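PDB 2XQ0: leukotriene A-4 hydrolase from Saccharomyces cerevisiae, which cleaves di- and tripeptides as a zinc aminopeptidase and also shows low epoxide hydrolase activity, including hydrolysis of leukotriene A4 in vitro. Local coordinates for residues 260-265 and 301-306; 275-280 and 308-313; 217-222 and 241-246; 203-208 and 321-326. One frame throughout, in Å; residues are numbered along the deposited sequence.

Contact 1. Residues 260-265 and 301-306; sequences GTYDIL and HELAHS. With ZN (zinc ion), chain C; BES (2-(3-amino-2-hydroxy-4-phenyl-butyrylamino)-4-methyl-pentanoic acid), chain B.
L303 O takes two bonds from S306, while L303 lies over the ring of Y262 and S306 only comes near it. S306 OG donates to L303 O over 3.0 Å. S306 N reaches the same oxygen from the same face of its plane. The S306 hydroxyl is thus turned back onto its own helix and meets the ring only loosely, near CE1. Y262 holds CG anti to its backbone N (chi1 -176°), and this sends the ring across to the helix. L303 CD1 lies over one face of the ring, offset toward the rim. It is 4.2 Å from the ring centroid, a CH-pi contact. Y262 OH goes on to meet E302 CB at 3.6 Å. L303 N is 3.5 Å from Y262 OH but badly angled for a bond. The hydroxyl is hydrogen-bonded to T282 of strand 282-284 instead. E302 then bends at chi2 (-57°) and carries its carboxylate toward bestatin. E302 OE2 ends 3.2 Å from O2 of the inhibitor. H301 NE2 binds the zinc ion at 2.2 Å, and H305 NE2 binds it too. E324, from helix 321-339, is the third protein ligand, and bestatin O2 and O3 complete the site. H301 ND1 is bonded to E331 and H305 ND1 to S308 O, which should fix the rotation of both rings. Bestatin C15 sits over one face of H301. H301, E302 and H305 form the HExxH motif of M1 aminopeptidases, with E302 the proton acceptor.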
# COMPACT_ATOMS: atom_id res chain seq x y z
N GLY A 260 14.74 3.36 -14.98
CA GLY A 260 14.94 2.44 -16.08
C GLY A 260 13.66 1.74 -16.48
O GLY A 260 12.84 2.27 -17.22
N THR A 261 13.47 0.51 -15.99
CA THR A 261 12.28 -0.23 -16.34
C THR A 261 11.20 0.05 -15.30
O THR A 261 11.49 0.45 -14.18
CB THR A 261 12.56 -1.73 -16.35
OG1 THR A 261 13.05 -2.12 -15.06
CG2 THR A 261 13.61 -2.06 -17.42
N TYR A 262 9.95 -0.12 -15.72
CA TYR A 262 8.82 -0.18 -14.80
C TYR A 262 8.08 -1.51 -15.00
O TYR A 262 7.27 -1.65 -15.93
CB TYR A 262 7.86 0.99 -14.98
CG TYR A 262 6.77 0.91 -13.93
CD1 TYR A 262 6.99 1.42 -12.64
CD2 TYR A 262 5.58 0.26 -14.18
CE1 TYR A 262 6.00 1.32 -11.67
CE2 TYR A 262 4.59 0.15 -13.21
CZ TYR A 262 4.80 0.68 -11.96
OH TYR A 262 3.82 0.55 -11.00
N ASP A 263 8.36 -2.49 -14.14
CA ASP A 263 7.80 -3.82 -14.32
C ASP A 263 6.77 -4.09 -13.25
O ASP A 263 6.78 -3.46 -12.20
CB ASP A 263 8.91 -4.87 -14.23
CG ASP A 263 9.88 -4.80 -15.40
OD1 ASP A 263 9.55 -4.18 -16.45
OD2 ASP A 263 10.97 -5.39 -15.28
N ILE A 264 5.88 -5.04 -13.52
CA ILE A 264 4.83 -5.42 -12.59
C ILE A 264 4.84 -6.93 -12.33
O ILE A 264 4.85 -7.71 -13.27
CB ILE A 264 3.46 -5.00 -13.12
CG1 ILE A 264 3.43 -3.49 -13.35
CG2 ILE A 264 2.31 -5.47 -12.16
CD1 ILE A 264 2.23 -3.02 -14.15
N LEU A 265 4.86 -7.34 -11.06
CA LEU A 265 4.67 -8.73 -10.68
C LEU A 265 3.23 -8.92 -10.24
O LEU A 265 2.82 -8.29 -9.27
CB LEU A 265 5.59 -9.12 -9.50
CG LEU A 265 5.30 -10.48 -8.85
CD1 LEU A 265 5.58 -11.59 -9.82
CD2 LEU A 265 6.12 -10.69 -7.56
N HIS A 301 -1.09 4.53 -8.81
CA HIS A 301 -0.63 4.69 -7.44
C HIS A 301 0.80 4.20 -7.24
O HIS A 301 1.66 4.96 -6.84
CB HIS A 301 -1.57 3.98 -6.45
CG HIS A 301 -1.25 4.28 -5.02
ND1 HIS A 301 -1.80 5.34 -4.34
CD2 HIS A 301 -0.38 3.69 -4.16
CE1 HIS A 301 -1.30 5.38 -3.11
NE2 HIS A 301 -0.44 4.39 -2.98
N GLU A 302 1.06 2.92 -7.51
CA GLU A 302 2.41 2.38 -7.33
C GLU A 302 3.40 3.13 -8.21
O GLU A 302 4.55 3.32 -7.84
CB GLU A 302 2.46 0.90 -7.69
CG GLU A 302 1.38 0.04 -7.06
CD GLU A 302 1.37 0.12 -5.56
OE1 GLU A 302 0.33 -0.24 -4.96
OE2 GLU A 302 2.40 0.55 -4.98
N LEU A 303 2.96 3.53 -9.40
CA LEU A 303 3.84 4.28 -10.29
C LEU A 303 4.24 5.62 -9.68
O LEU A 303 5.38 6.03 -9.79
CB LEU A 303 3.14 4.55 -11.61
CG LEU A 303 3.86 5.54 -12.53
CD1 LEU A 303 5.19 4.97 -12.98
CD2 LEU A 303 2.96 5.83 -13.73
N ALA A 304 3.29 6.34 -9.09
CA ALA A 304 3.61 7.65 -8.51
C ALA A 304 4.63 7.51 -7.36
O ALA A 304 5.46 8.41 -7.15
CB ALA A 304 2.35 8.37 -8.05
N HIS A 305 4.59 6.39 -6.65
CA HIS A 305 5.57 6.11 -5.60
C HIS A 305 7.00 6.22 -6.10
O HIS A 305 7.94 6.55 -5.35
CB HIS A 305 5.36 4.73 -4.99
CG HIS A 305 4.43 4.72 -3.82
ND1 HIS A 305 4.63 5.53 -2.72
CD2 HIS A 305 3.32 3.98 -3.56
CE1 HIS A 305 3.66 5.31 -1.84
NE2 HIS A 305 2.86 4.38 -2.33
N SER A 306 7.19 5.96 -7.39
CA SER A 306 8.54 6.04 -7.96
C SER A 306 9.16 7.36 -7.56
O SER A 306 10.35 7.43 -7.22
CB SER A 306 8.52 5.90 -9.48
OG SER A 306 8.01 4.63 -9.84
ZN ZN C . 1.08 3.77 -1.51
N2 BES B . 3.04 0.02 0.07
C1 BES B . 1.68 0.48 0.20
C6 BES B . 0.86 -0.52 1.03
C7 BES B . 1.41 -0.58 2.44
C8 BES B . 1.69 0.59 3.13
C12 BES B . 1.64 -1.82 3.04
C9 BES B . 2.19 0.54 4.42
C11 BES B . 2.15 -1.87 4.34
C10 BES B . 2.43 -0.69 5.03
C2 BES B . 1.03 0.66 -1.18
O2 BES B . 1.72 1.56 -2.05
C3 BES B . -0.36 1.17 -0.94
O3 BES B . -0.57 2.32 -0.56
N1 BES B . -1.25 0.22 -1.18
C4 BES B . -2.69 0.29 -1.07
C13 BES B . -3.14 0.56 -2.50
C14 BES B . -4.05 1.77 -2.62
C15 BES B . -4.04 2.30 -4.05
C16 BES B . -3.69 2.86 -1.62
C5 BES B . -3.15 -1.08 -0.66
O1 BES B . -4.23 -1.20 -0.04
O4 BES B . -2.43 -2.07 -0.96

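Contact 2. Residues 275-280 and 308-313; sequences GMESPN and SGNLVT. With BES (2-(3-amino-2-hydroxy-4-phenyl-butyrylamino)-4-methyl-pentanoic acid), chain B.
One direct hydrogen bond joins E277 and N310. N310 ND2 donates to E277 O over 2.9 Å, and the N-H...O angle is 152°. ND2 approaches nearly along the C=O axis, and the acceptor E277 O lies slightly out of the N310 amide plane. A water makes a second link between the same residues. It lies 2.6 Å from E277 OE2 and 2.9 Å from N310 OD1. The carboxylate and the amide are nearly coplanar, 14° apart.

Packing is slight. N310 OD1 lies 3.4 Å from E277 CG. P279 CG lies 3.9 Å from N310 ND2.

Bonds to bestatin use the other carboxylate oxygen. E277 OE1 accepts from the inhibitor amine N2 at 2.8 Å. M276 SD lies 3.0 Å from that nitrogen. G275 N gives a weak bond to the inhibitor carboxylate oxygen O4. G275, M276 and E277 bind substrate. They lie in the sequence GGMES, which corresponds to the GxMEN motif of M1 aminopeptidases, in which the glutamate recognises the free amino terminus.

Residues 275-276 form an edge strand of a five-stranded sheet. N310 lies in the weakly bonded, pi-type last turn of helix 297-311, which leads on to strand 312-314, and L206 packs on its side chain.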
# COMPACT_ATOMS: atom_id res chain seq x y z
N GLY A 275 -1.12 -3.42 -3.81
CA GLY A 275 0.15 -3.30 -4.51
C GLY A 275 1.25 -2.88 -3.57
O GLY A 275 0.97 -2.45 -2.46
N MET A 276 2.50 -3.02 -4.01
CA MET A 276 3.65 -2.57 -3.21
C MET A 276 4.64 -2.05 -4.22
O MET A 276 4.97 -2.76 -5.17
CB MET A 276 4.27 -3.71 -2.41
CG MET A 276 5.54 -3.32 -1.66
SD MET A 276 5.31 -1.94 -0.48
CE MET A 276 6.95 -1.20 -0.49
N GLU A 277 5.09 -0.83 -3.98
CA GLU A 277 5.91 -0.08 -4.92
C GLU A 277 7.41 -0.40 -4.88
O GLU A 277 8.23 0.51 -4.94
CB GLU A 277 5.73 1.42 -4.62
CG GLU A 277 6.35 1.89 -3.26
CD GLU A 277 5.39 1.84 -2.05
OE1 GLU A 277 4.37 1.11 -2.09
OE2 GLU A 277 5.66 2.55 -1.05
N SER A 278 7.79 -1.68 -4.79
CA SER A 278 9.21 -2.01 -4.86
C SER A 278 9.76 -1.48 -6.15
O SER A 278 9.20 -1.74 -7.21
CB SER A 278 9.44 -3.51 -4.81
OG SER A 278 9.14 -3.99 -3.52
N PRO A 279 10.88 -0.74 -6.08
CA PRO A 279 11.52 -0.19 -7.28
C PRO A 279 11.88 -1.23 -8.32
O PRO A 279 12.52 -2.22 -8.01
CB PRO A 279 12.81 0.44 -6.73
CG PRO A 279 12.52 0.72 -5.32
CD PRO A 279 11.58 -0.35 -4.85
N ASN A 280 11.47 -0.97 -9.56
CA ASN A 280 11.69 -1.88 -10.67
C ASN A 280 10.88 -3.17 -10.61
O ASN A 280 11.01 -4.03 -11.49
CB ASN A 280 13.18 -2.20 -10.87
CG ASN A 280 14.00 -0.98 -11.26
OD1 ASN A 280 14.92 -0.58 -10.56
ND2 ASN A 280 13.67 -0.39 -12.39
N SER A 308 7.34 9.78 -5.07
CA SER A 308 7.01 10.07 -3.68
C SER A 308 7.04 8.80 -2.87
O SER A 308 6.07 8.08 -2.80
CB SER A 308 5.63 10.70 -3.56
OG SER A 308 4.70 9.96 -4.34
N GLY A 309 8.19 8.54 -2.26
CA GLY A 309 8.38 7.33 -1.49
C GLY A 309 9.71 6.74 -1.86
O GLY A 309 10.56 6.56 -0.99
N ASN A 310 9.90 6.47 -3.14
CA ASN A 310 11.10 5.77 -3.61
C ASN A 310 12.28 6.70 -3.82
O ASN A 310 13.37 6.46 -3.30
CB ASN A 310 10.78 4.96 -4.86
CG ASN A 310 9.73 3.88 -4.59
OD1 ASN A 310 9.15 3.81 -3.50
ND2 ASN A 310 9.46 3.06 -5.59
N LEU A 311 12.05 7.78 -4.56
CA LEU A 311 13.07 8.77 -4.84
C LEU A 311 13.25 9.71 -3.65
O LEU A 311 14.37 10.01 -3.22
CB LEU A 311 12.67 9.57 -6.10
CG LEU A 311 13.76 10.48 -6.64
CD1 LEU A 311 15.00 9.67 -6.98
CD2 LEU A 311 13.27 11.27 -7.87
N VAL A 312 12.12 10.15 -3.09
CA VAL A 312 12.11 11.04 -1.94
C VAL A 312 11.33 10.34 -0.83
O VAL A 312 10.17 10.01 -1.02
CB VAL A 312 11.42 12.39 -2.27
CG1 VAL A 312 11.22 13.21 -1.01
CG2 VAL A 312 12.23 13.17 -3.29
N THR A 313 11.97 10.08 0.30
CA THR A 313 11.43 9.15 1.29
C THR A 313 11.17 9.80 2.65
O THR A 313 11.92 10.67 3.07
CB THR A 313 12.41 7.99 1.49
OG1 THR A 313 12.79 7.47 0.21
CG2 THR A 313 11.78 6.86 2.34
N2 BES B . 3.04 0.02 0.07
C1 BES B . 1.68 0.48 0.20
C6 BES B . 0.86 -0.52 1.03
C7 BES B . 1.41 -0.58 2.44
C8 BES B . 1.69 0.59 3.13
C12 BES B . 1.64 -1.82 3.04
C9 BES B . 2.19 0.54 4.42
C11 BES B . 2.15 -1.87 4.34
C10 BES B . 2.43 -0.69 5.03
C2 BES B . 1.03 0.66 -1.18
O2 BES B . 1.72 1.56 -2.05
C3 BES B . -0.36 1.17 -0.94
O3 BES B . -0.57 2.32 -0.56
N1 BES B . -1.25 0.22 -1.18
C4 BES B . -2.69 0.29 -1.07
C13 BES B . -3.14 0.56 -2.50
C14 BES B . -4.05 1.77 -2.62
C15 BES B . -4.04 2.30 -4.05
C16 BES B . -3.69 2.86 -1.62
C5 BES B . -3.15 -1.08 -0.66
O1 BES B . -4.23 -1.20 -0.04
O4 BES B . -2.43 -2.07 -0.96
O HOH W 1 7.76 4.10 -0.96

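Contact 3. Residues 217-222 and 241-246; sequences APIGPR and NDVEKF
R222 grips E244 side-on with two nitrogens, one to each carboxylate oxygen. R222 NE donates to E244 OE1 over 3.2 Å. This bond is nearly straight (169°), lies in the guanidinium plane and uses the syn lone pair. R222 NH2 reaches E244 OE2 at 3.1 Å, from above the carboxylate plane. The two planes are 42° apart, so the pairing is not flat. Both oxygens have further partners. OE1 also accepts from a water at 2.6 Å, and that water accepts from R222 N. OE2 also accepts from Q248. R222 NH2 has a second salt bridge, to E251 further along helix 243-253.

A second water satisfies backbone atoms. It donates to I219 O at 2.7 Å and accepts from E244 N in the first turn of the helix. I219 and G220 form a classic beta bulge facing S223.

I219 and V243 make the apolar contact. Their CG1 atoms meet at 3.9 Å, and the two side chains cross at about a right angle. P221 CG packs on the carboxylate of E244, 3.6 Å from CD. E244 keeps its CG anti to the backbone N (chi1 177°) and then bends at chi2, which brings the carboxylate over P221 to R222. With so many donors round it, the carboxylate is probably ionised. The salt bridge and one water tie the turn at 221-222 to the first turn of helix 243-253, and the second water ties in the end of strand 215-220.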
# COMPACT_ATOMS: atom_id res chain seq x y z
N ALA A 217 5.94 -11.19 -19.97
CA ALA A 217 5.45 -10.71 -21.27
C ALA A 217 5.53 -9.18 -21.31
O ALA A 217 5.28 -8.51 -20.31
CB ALA A 217 4.02 -11.16 -21.49
N PRO A 218 5.89 -8.63 -22.46
CA PRO A 218 5.99 -7.17 -22.54
C PRO A 218 4.65 -6.46 -22.44
O PRO A 218 3.68 -6.87 -23.05
CB PRO A 218 6.60 -6.93 -23.91
CG PRO A 218 6.17 -8.17 -24.74
CD PRO A 218 6.25 -9.29 -23.74
N ILE A 219 4.59 -5.38 -21.66
CA ILE A 219 3.38 -4.57 -21.61
C ILE A 219 3.64 -3.14 -22.06
O ILE A 219 2.76 -2.30 -22.00
CB ILE A 219 2.74 -4.55 -20.21
CG1 ILE A 219 3.80 -4.26 -19.12
CG2 ILE A 219 2.05 -5.88 -19.94
CD1 ILE A 219 3.24 -4.21 -17.71
N GLY A 220 4.86 -2.87 -22.50
CA GLY A 220 5.21 -1.55 -23.01
C GLY A 220 6.68 -1.52 -23.36
O GLY A 220 7.39 -2.48 -23.10
N PRO A 221 7.15 -0.40 -23.94
CA PRO A 221 8.55 -0.24 -24.37
C PRO A 221 9.56 -0.33 -23.22
O PRO A 221 10.72 -0.65 -23.43
CB PRO A 221 8.57 1.16 -25.00
CG PRO A 221 7.41 1.87 -24.40
CD PRO A 221 6.35 0.81 -24.20
N ARG A 222 9.12 -0.08 -22.00
CA ARG A 222 10.04 -0.25 -20.88
C ARG A 222 9.38 -0.99 -19.73
O ARG A 222 9.75 -0.81 -18.58
CB ARG A 222 10.62 1.10 -20.42
CG ARG A 222 9.55 2.11 -20.09
CD ARG A 222 10.12 3.48 -19.75
NE ARG A 222 9.15 4.52 -20.07
CZ ARG A 222 9.30 5.80 -19.77
NH1 ARG A 222 10.38 6.21 -19.12
NH2 ARG A 222 8.37 6.67 -20.11
N ASN A 241 -2.18 -1.73 -22.66
CA ASN A 241 -2.78 -0.61 -23.39
C ASN A 241 -2.59 0.69 -22.64
O ASN A 241 -2.88 1.75 -23.17
CB ASN A 241 -4.27 -0.83 -23.61
CG ASN A 241 -4.96 0.35 -24.29
OD1 ASN A 241 -4.75 0.61 -25.48
ND2 ASN A 241 -5.79 1.08 -23.54
N ASP A 242 -2.09 0.62 -21.41
CA ASP A 242 -2.19 1.77 -20.53
C ASP A 242 -0.95 2.12 -19.72
O ASP A 242 -0.81 3.26 -19.30
CB ASP A 242 -3.38 1.58 -19.57
CG ASP A 242 -4.72 1.82 -20.24
OD1 ASP A 242 -5.14 3.00 -20.29
OD2 ASP A 242 -5.35 0.84 -20.71
N VAL A 243 -0.06 1.16 -19.47
CA VAL A 243 1.07 1.42 -18.58
C VAL A 243 2.00 2.49 -19.15
O VAL A 243 2.42 3.38 -18.43
CB VAL A 243 1.85 0.13 -18.12
CG1 VAL A 243 2.36 -0.67 -19.29
CG2 VAL A 243 3.02 0.50 -17.18
N GLU A 244 2.31 2.45 -20.44
CA GLU A 244 3.24 3.47 -20.93
C GLU A 244 2.60 4.85 -20.89
O GLU A 244 3.27 5.83 -20.58
CB GLU A 244 3.81 3.14 -22.30
CG GLU A 244 4.73 4.21 -22.85
CD GLU A 244 6.07 4.29 -22.14
OE1 GLU A 244 6.39 3.41 -21.30
OE2 GLU A 244 6.83 5.25 -22.42
N LYS A 245 1.31 4.92 -21.16
CA LYS A 245 0.57 6.17 -21.05
C LYS A 245 0.64 6.75 -19.63
O LYS A 245 0.84 7.94 -19.46
CB LYS A 245 -0.88 5.96 -21.50
CG LYS A 245 -1.80 7.15 -21.30
CD LYS A 245 -3.13 6.90 -22.00
CE LYS A 245 -3.76 5.59 -21.55
NZ LYS A 245 -4.74 5.05 -22.56
N PHE A 246 0.47 5.90 -18.61
CA PHE A 246 0.63 6.34 -17.23
C PHE A 246 2.03 6.88 -16.98
O PHE A 246 2.22 7.94 -16.35
CB PHE A 246 0.38 5.20 -16.25
CG PHE A 246 -1.07 4.88 -16.05
CD1 PHE A 246 -2.06 5.72 -16.49
CD2 PHE A 246 -1.44 3.70 -15.41
CE1 PHE A 246 -3.40 5.40 -16.31
CE2 PHE A 246 -2.77 3.37 -15.22
CZ PHE A 246 -3.76 4.23 -15.67
O HOH W 2 1.95 0.26 -22.43
O HOH W 3 6.59 0.86 -20.87

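Contact 4. Residues 203-208 and 321-326; sequences PAYLIG and WLNEGW. With ZN (zinc ion), chain C; BES (2-(3-amino-2-hydroxy-4-phenyl-butyrylamino)-4-methyl-pentanoic acid), chain B.
Y205 extends its ring toward helix 321-339, and its hydroxyl meets the amide of N323. The two side chains come from opposite directions. N323 ND2 lies 3.0 Å from Y205 OH. The bond is weak, with an N-H...O angle of only 126°, and the ring and amide planes are turned 43° apart. N323 was modelled in two conformers, so the bond may hold in just one of them. The firmer polar partner of N323 is N314, whose backbone N donates to N323 OD1. L206 CG lies over one face of the Y205 ring, offset toward the rim, 3.6 Å above the plane. W317 meets the ring edge-to-face. The Y205 side chain is also about 4 Å from those of E147 and M276, both of the substrate site, so this tyrosine stands close behind the pocket.

Residues 204-206 form a short 3-10 turn in the N-terminal region of the M1 enzyme. Helix 321-339 belongs to the catalytic domain and supplies the third zinc ligand of the M1 site. E324 OE1 binds the zinc ion at 2.2 Å, and OE2 lies farther off at 2.7 Å. The side chain bends at chi2 (-61°) to bring the carboxylate to the metal. E324 OE1 is also 3.4 Å from bestatin O3, which shares the zinc. Y390, the proton donor, touches E324 from helix 388-403. W326 packs the helix against helix 407-420, stacking on Y417 and meeting F418 edge-to-face.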
# COMPACT_ATOMS: atom_id res chain seq x y z
N PRO A 203 15.72 2.63 0.66
CA PRO A 203 15.55 2.13 2.03
C PRO A 203 15.28 0.61 2.01
O PRO A 203 14.79 0.08 1.01
CB PRO A 203 14.31 2.89 2.53
CG PRO A 203 13.53 3.20 1.30
CD PRO A 203 14.54 3.39 0.19
N ALA A 204 15.60 -0.07 3.10
CA ALA A 204 15.41 -1.52 3.19
C ALA A 204 13.95 -1.94 2.96
O ALA A 204 13.69 -3.04 2.48
CB ALA A 204 15.91 -2.06 4.54
N TYR A 205 13.00 -1.08 3.33
CA TYR A 205 11.60 -1.51 3.32
C TYR A 205 11.11 -1.68 1.87
O TYR A 205 10.09 -2.29 1.64
CB TYR A 205 10.70 -0.57 4.12
CG TYR A 205 10.33 0.71 3.41
CD1 TYR A 205 9.32 0.73 2.44
CD2 TYR A 205 10.97 1.90 3.70
CE1 TYR A 205 8.97 1.89 1.80
CE2 TYR A 205 10.64 3.07 3.05
CZ TYR A 205 9.64 3.06 2.11
OH TYR A 205 9.31 4.22 1.46
N LEU A 206 11.86 -1.13 0.91
CA LEU A 206 11.51 -1.22 -0.51
C LEU A 206 12.08 -2.47 -1.19
O LEU A 206 11.75 -2.77 -2.34
CB LEU A 206 12.00 0.02 -1.26
CG LEU A 206 11.19 1.28 -0.96
CD1 LEU A 206 11.77 2.47 -1.71
CD2 LEU A 206 9.75 1.06 -1.36
N ILE A 207 12.93 -3.21 -0.48
CA ILE A 207 13.45 -4.43 -1.04
C ILE A 207 12.30 -5.37 -1.31
O ILE A 207 11.36 -5.48 -0.50
CB ILE A 207 14.49 -5.10 -0.15
CG1 ILE A 207 15.79 -4.28 -0.15
CG2 ILE A 207 14.77 -6.53 -0.63
CD1 ILE A 207 16.45 -4.27 -1.53
N GLY A 208 12.34 -6.02 -2.47
CA GLY A 208 11.31 -6.96 -2.84
C GLY A 208 11.92 -8.19 -3.46
O GLY A 208 12.89 -8.09 -4.23
N TRP A 321 2.85 10.46 6.00
CA TRP A 321 2.00 11.22 5.08
C TRP A 321 2.78 11.76 3.86
O TRP A 321 2.22 11.90 2.77
CB TRP A 321 1.25 12.35 5.79
CG TRP A 321 2.01 13.64 5.93
CD1 TRP A 321 2.85 13.99 6.94
CD2 TRP A 321 1.99 14.74 5.02
NE1 TRP A 321 3.36 15.25 6.72
CE2 TRP A 321 2.85 15.73 5.54
CE3 TRP A 321 1.33 14.99 3.81
CZ2 TRP A 321 3.07 16.96 4.90
CZ3 TRP A 321 1.55 16.21 3.17
CH2 TRP A 321 2.41 17.18 3.72
N LEU A 322 4.07 12.05 4.04
CA LEU A 322 4.90 12.57 2.94
C LEU A 322 4.98 11.56 1.82
O LEU A 322 5.09 11.92 0.65
CB LEU A 322 6.30 12.91 3.42
CG LEU A 322 6.41 14.19 4.26
CD1 LEU A 322 7.80 14.36 4.84
CD2 LEU A 322 6.00 15.39 3.40
N ASN A 323 5.00 10.28 2.18
CA ASN A 323 4.96 9.22 1.18
C ASN A 323 3.54 9.11 0.63
O ASN A 323 3.29 9.48 -0.52
CB ASN A 323 5.38 7.86 1.77
CG ASN A 323 6.90 7.67 1.84
OD1 ASN A 323 7.66 8.62 1.97
ND2 ASN A 323 7.33 6.42 1.76
N GLU A 324 2.61 8.63 1.46
CA GLU A 324 1.28 8.26 0.95
C GLU A 324 0.40 9.44 0.54
O GLU A 324 -0.39 9.32 -0.39
CB GLU A 324 0.55 7.37 1.95
CG GLU A 324 1.22 6.01 2.21
CD GLU A 324 1.33 5.14 0.95
OE1 GLU A 324 0.64 5.41 -0.05
OE2 GLU A 324 2.11 4.16 0.98
N GLY A 325 0.52 10.57 1.21
CA GLY A 325 -0.27 11.75 0.85
C GLY A 325 0.14 12.32 -0.49
O GLY A 325 -0.68 12.60 -1.38
N TRP A 326 1.44 12.48 -0.67
CA TRP A 326 1.94 12.87 -1.99
C TRP A 326 1.51 11.87 -3.07
O TRP A 326 1.01 12.28 -4.14
CB TRP A 326 3.47 13.00 -1.95
CG TRP A 326 3.92 14.38 -1.63
CD1 TRP A 326 4.53 14.82 -0.49
CD2 TRP A 326 3.79 15.52 -2.48
NE1 TRP A 326 4.79 16.17 -0.58
CE2 TRP A 326 4.34 16.62 -1.80
CE3 TRP A 326 3.25 15.72 -3.75
CZ2 TRP A 326 4.37 17.90 -2.34
CZ3 TRP A 326 3.28 17.00 -4.30
CH2 TRP A 326 3.83 18.06 -3.60
ZN ZN C . 1.08 3.77 -1.51
N2 BES B . 3.04 0.02 0.07
C1 BES B . 1.68 0.48 0.20
C6 BES B . 0.86 -0.52 1.03
C7 BES B . 1.41 -0.58 2.44
C8 BES B . 1.69 0.59 3.13
C12 BES B . 1.64 -1.82 3.04
C9 BES B . 2.19 0.54 4.42
C11 BES B . 2.15 -1.87 4.34
C10 BES B . 2.43 -0.69 5.03
C2 BES B . 1.03 0.66 -1.18
O2 BES B . 1.72 1.56 -2.05
C3 BES B . -0.36 1.17 -0.94
O3 BES B . -0.57 2.32 -0.56
N1 BES B . -1.25 0.22 -1.18
C4 BES B . -2.69 0.29 -1.07
C13 BES B . -3.14 0.56 -2.50
C14 BES B . -4.05 1.77 -2.62
C15 BES B . -4.04 2.30 -4.05
C16 BES B . -3.69 2.86 -1.62
C5 BES B . -3.15 -1.08 -0.66
O1 BES B . -4.23 -1.20 -0.04
O4 BES B . -2.43 -2.07 -0.96

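Contacts 1, 2 and 4 are buried and gather round bestatin, while contact 3 is partly exposed. Contacts 1 and 2 share helix 297-311, and contacts 1 and 4 share the zinc ion. Contacts 1, 2 and 3 also reach one five-stranded sheet. H305 O and N310 N link contacts 1 and 2 through a probable hydrogen bond, and S278 OG links contact 2 to L206 O of contact 4. Between its segments contact 1 is CH-pi packing, contact 2 a sound bond and a water, and contact 4 one weak bond. Contact 3 differs: nearer the surface, it relies on a salt bridge and two bridging waters.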